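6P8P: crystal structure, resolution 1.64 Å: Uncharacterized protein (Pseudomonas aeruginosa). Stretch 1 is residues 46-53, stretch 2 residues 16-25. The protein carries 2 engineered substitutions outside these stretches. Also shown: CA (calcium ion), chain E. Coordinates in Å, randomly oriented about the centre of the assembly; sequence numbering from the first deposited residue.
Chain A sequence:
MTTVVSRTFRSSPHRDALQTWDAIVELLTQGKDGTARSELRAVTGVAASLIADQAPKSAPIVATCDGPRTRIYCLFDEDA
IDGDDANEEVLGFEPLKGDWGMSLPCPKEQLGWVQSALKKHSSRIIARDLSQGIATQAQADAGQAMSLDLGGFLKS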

# COMPACT_ATOMS: atom_id res chain seq x y z
N VAL A 46 -0.45 -0.29 2.91
CA VAL A 46 -0.36 1.16 3.05
C VAL A 46 0.89 1.53 3.84
O VAL A 46 1.66 2.43 3.47
CB VAL A 46 -1.64 1.72 3.71
CG1 VAL A 46 -1.48 3.20 3.97
CG2 VAL A 46 -2.84 1.43 2.85
N ALA A 47 1.10 0.86 4.98
CA ALA A 47 2.20 1.25 5.85
C ALA A 47 3.55 1.04 5.18
O ALA A 47 4.43 1.91 5.24
CB ALA A 47 2.11 0.46 7.15
N ALA A 48 3.72 -0.11 4.51
CA ALA A 48 4.94 -0.35 3.75
C ALA A 48 5.11 0.67 2.64
O ALA A 48 6.23 1.10 2.34
CB ALA A 48 4.93 -1.78 3.21
N SER A 49 4.02 1.06 1.98
CA SER A 49 4.14 2.08 0.94
C SER A 49 4.73 3.36 1.49
O SER A 49 5.61 3.97 0.87
CB SER A 49 2.76 2.36 0.34
OG SER A 49 2.78 3.40 -0.64
N LEU A 50 4.27 3.78 2.66
CA LEU A 50 4.74 5.01 3.28
C LEU A 50 6.20 4.88 3.72
O LEU A 50 6.97 5.83 3.61
CB LEU A 50 3.86 5.36 4.48
CG LEU A 50 2.41 5.71 4.16
CD1 LEU A 50 1.59 5.75 5.45
CD2 LEU A 50 2.33 7.01 3.40
N ILE A 51 6.57 3.73 4.26
CA ILE A 51 7.97 3.49 4.61
C ILE A 51 8.85 3.54 3.38
O ILE A 51 9.94 4.12 3.40
CB ILE A 51 8.10 2.15 5.36
CG1 ILE A 51 7.42 2.27 6.71
CG2 ILE A 51 9.55 1.75 5.48
CD1 ILE A 51 7.17 0.92 7.38
N ALA A 52 8.40 2.93 2.28
CA ALA A 52 9.19 2.96 1.06
C ALA A 52 9.39 4.39 0.56
O ALA A 52 10.38 4.68 -0.11
CB ALA A 52 8.51 2.10 -0.03
N ASP A 53 8.45 5.28 0.85
CA ASP A 53 8.57 6.70 0.52
C ASP A 53 9.31 7.49 1.59
O ASP A 53 9.40 8.72 1.47
CB ASP A 53 7.18 7.28 0.27
CG ASP A 53 6.58 6.81 -1.10
OD1 ASP A 53 7.37 6.62 -2.05
OD2 ASP A 53 5.35 6.63 -1.21
CA CA E . 5.58 5.79 -3.46
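Stretch 2, residues 16-25: DALQTWDAIV

The most striking feature of this contact is a methyl group set squarely on an indole: Ala-47 CB lies 3.4 Å from the centroid of the six-membered ring of Trp-21, only 11° off the ring normal, a CH-pi contact over one face. Its nearest ring atom, Trp-21 CD2, is 3.5 Å from Ala-47 CB. A methyl group is small enough to sit flat on the ring and nonpolar enough to suit it.

Stretch 2 is helical from Ala-17 on, and the helix continues past Val-25; it crosses helix 46-52 at 117°, so the two are neither parallel nor antiparallel. Their axes approach to 8.3 Å, with alanines, Ala-17 and Ala-48, where the backbones come nearest. Ala-48 CA and Ala-17 CA stand 4.9 Å apart. There Ala-17 CB reaches to 3.3 Å from Ala-48 O and 4.2 Å from Ala-48 CB, and it also meets Ala-52 CB at 4.0 Å and Ile-51 CG2 at 3.9 Å. Leu-18, whose CA-to-CB bond points away, still brings its CB within 4.4 Å of Ala-48 CB.

One turn beyond Ala-47, Ile-51 provides the bulk that the alanines lack. With chi1 m and chi2 t, Ile-51 places CD1 4.0 Å from Trp-21 CB, 4.1 Å from Thr-20 CG2 and 4.4 Å from Ile-24 CD1. With chi1 m, Thr-20 turns CG2 to Ile-51, while Thr-20 OG1 donates to Asp-16 O at 2.9 Å, so its polar end is satisfied within its own stretch.

Asp-16 caps the N-terminus of the second helix. Asp-16 OD1 accepts from Gln-19 N at 2.7 Å and from Leu-18 N at 2.9 Å, a cap for amides at the start of a helix, which have no carbonyl one turn earlier to bond to; the bond from Leu-18 N is weak. No hydrogen bond joins the two stretches; their contact rests on apolar packing.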

# COMPACT_ATOMS: atom_id res chain seq x y z
N ASP A 16 13.68 -4.43 3.82
CA ASP A 16 12.73 -3.84 2.88
C ASP A 16 11.55 -3.24 3.67
O ASP A 16 11.44 -3.37 4.89
CB ASP A 16 12.32 -4.84 1.81
CG ASP A 16 11.33 -5.90 2.27
OD1 ASP A 16 10.46 -5.68 3.11
OD2 ASP A 16 11.42 -7.02 1.69
N ALA A 17 10.73 -2.46 2.96
CA ALA A 17 9.68 -1.69 3.63
C ALA A 17 8.70 -2.58 4.38
O ALA A 17 8.19 -2.20 5.46
CB ALA A 17 8.95 -0.81 2.62
N LEU A 18 8.42 -3.77 3.85
CA LEU A 18 7.50 -4.66 4.56
C LEU A 18 8.18 -5.31 5.77
O LEU A 18 7.57 -5.49 6.83
CB LEU A 18 6.96 -5.71 3.59
CG LEU A 18 6.02 -6.75 4.19
CD1 LEU A 18 4.88 -7.10 3.20
CD2 LEU A 18 6.78 -8.02 4.52
N GLN A 19 9.46 -5.68 5.63
CA GLN A 19 10.18 -6.21 6.78
C GLN A 19 10.25 -5.18 7.89
O GLN A 19 10.22 -5.53 9.07
CB GLN A 19 11.59 -6.65 6.38
CG GLN A 19 11.63 -7.81 5.43
CD GLN A 19 13.01 -8.08 4.90
OE1 GLN A 19 13.76 -7.15 4.60
NE2 GLN A 19 13.35 -9.38 4.74
N THR A 20 10.37 -3.90 7.53
CA THR A 20 10.39 -2.82 8.51
C THR A 20 9.06 -2.74 9.23
O THR A 20 9.00 -2.72 10.46
CB THR A 20 10.68 -1.50 7.80
OG1 THR A 20 11.91 -1.57 7.05
CG2 THR A 20 10.76 -0.35 8.84
N TRP A 21 7.95 -2.76 8.48
CA TRP A 21 6.64 -2.74 9.16
C TRP A 21 6.45 -3.94 10.06
O TRP A 21 5.96 -3.80 11.19
CB TRP A 21 5.53 -2.69 8.13
CG TRP A 21 4.16 -2.61 8.70
CD1 TRP A 21 3.16 -3.52 8.53
CD2 TRP A 21 3.63 -1.57 9.53
NE1 TRP A 21 2.02 -3.08 9.18
CE2 TRP A 21 2.29 -1.90 9.82
CE3 TRP A 21 4.16 -0.37 10.03
CZ2 TRP A 21 1.47 -1.07 10.56
CZ3 TRP A 21 3.34 0.45 10.81
CH2 TRP A 21 2.01 0.09 11.07
N ASP A 22 6.83 -5.13 9.59
CA ASP A 22 6.70 -6.32 10.42
C ASP A 22 7.48 -6.17 11.73
O ASP A 22 7.01 -6.57 12.79
CB ASP A 22 7.18 -7.55 9.64
CG ASP A 22 6.15 -8.08 8.67
OD1 ASP A 22 5.00 -7.60 8.66
OD2 ASP A 22 6.50 -9.00 7.89
N ALA A 23 8.66 -5.54 11.67
CA ALA A 23 9.44 -5.35 12.90
C ALA A 23 8.73 -4.39 13.84
O ALA A 23 8.75 -4.59 15.06
CB ALA A 23 10.85 -4.85 12.58
N ILE A 24 8.09 -3.36 13.26
CA ILE A 24 7.32 -2.39 14.05
C ILE A 24 6.09 -3.03 14.66
O ILE A 24 5.76 -2.81 15.83
CB ILE A 24 6.96 -1.18 13.18
CG1 ILE A 24 8.24 -0.41 12.82
CG2 ILE A 24 5.95 -0.28 13.88
CD1 ILE A 24 8.08 0.63 11.72
N VAL A 25 5.41 -3.87 13.90
CA VAL A 25 4.25 -4.56 14.45
C VAL A 25 4.65 -5.44 15.63
O VAL A 25 3.96 -5.50 16.65
CB VAL A 25 3.58 -5.40 13.36
CG1 VAL A 25 2.47 -6.27 13.96
CG2 VAL A 25 3.01 -4.50 12.24
O HOH W 1 5.84 3.76 -2.20
O HOH W 2 5.34 8.23 -3.77
O HOH W 3 3.22 5.23 -3.55
O HOH W 4 7.86 5.73 -4.52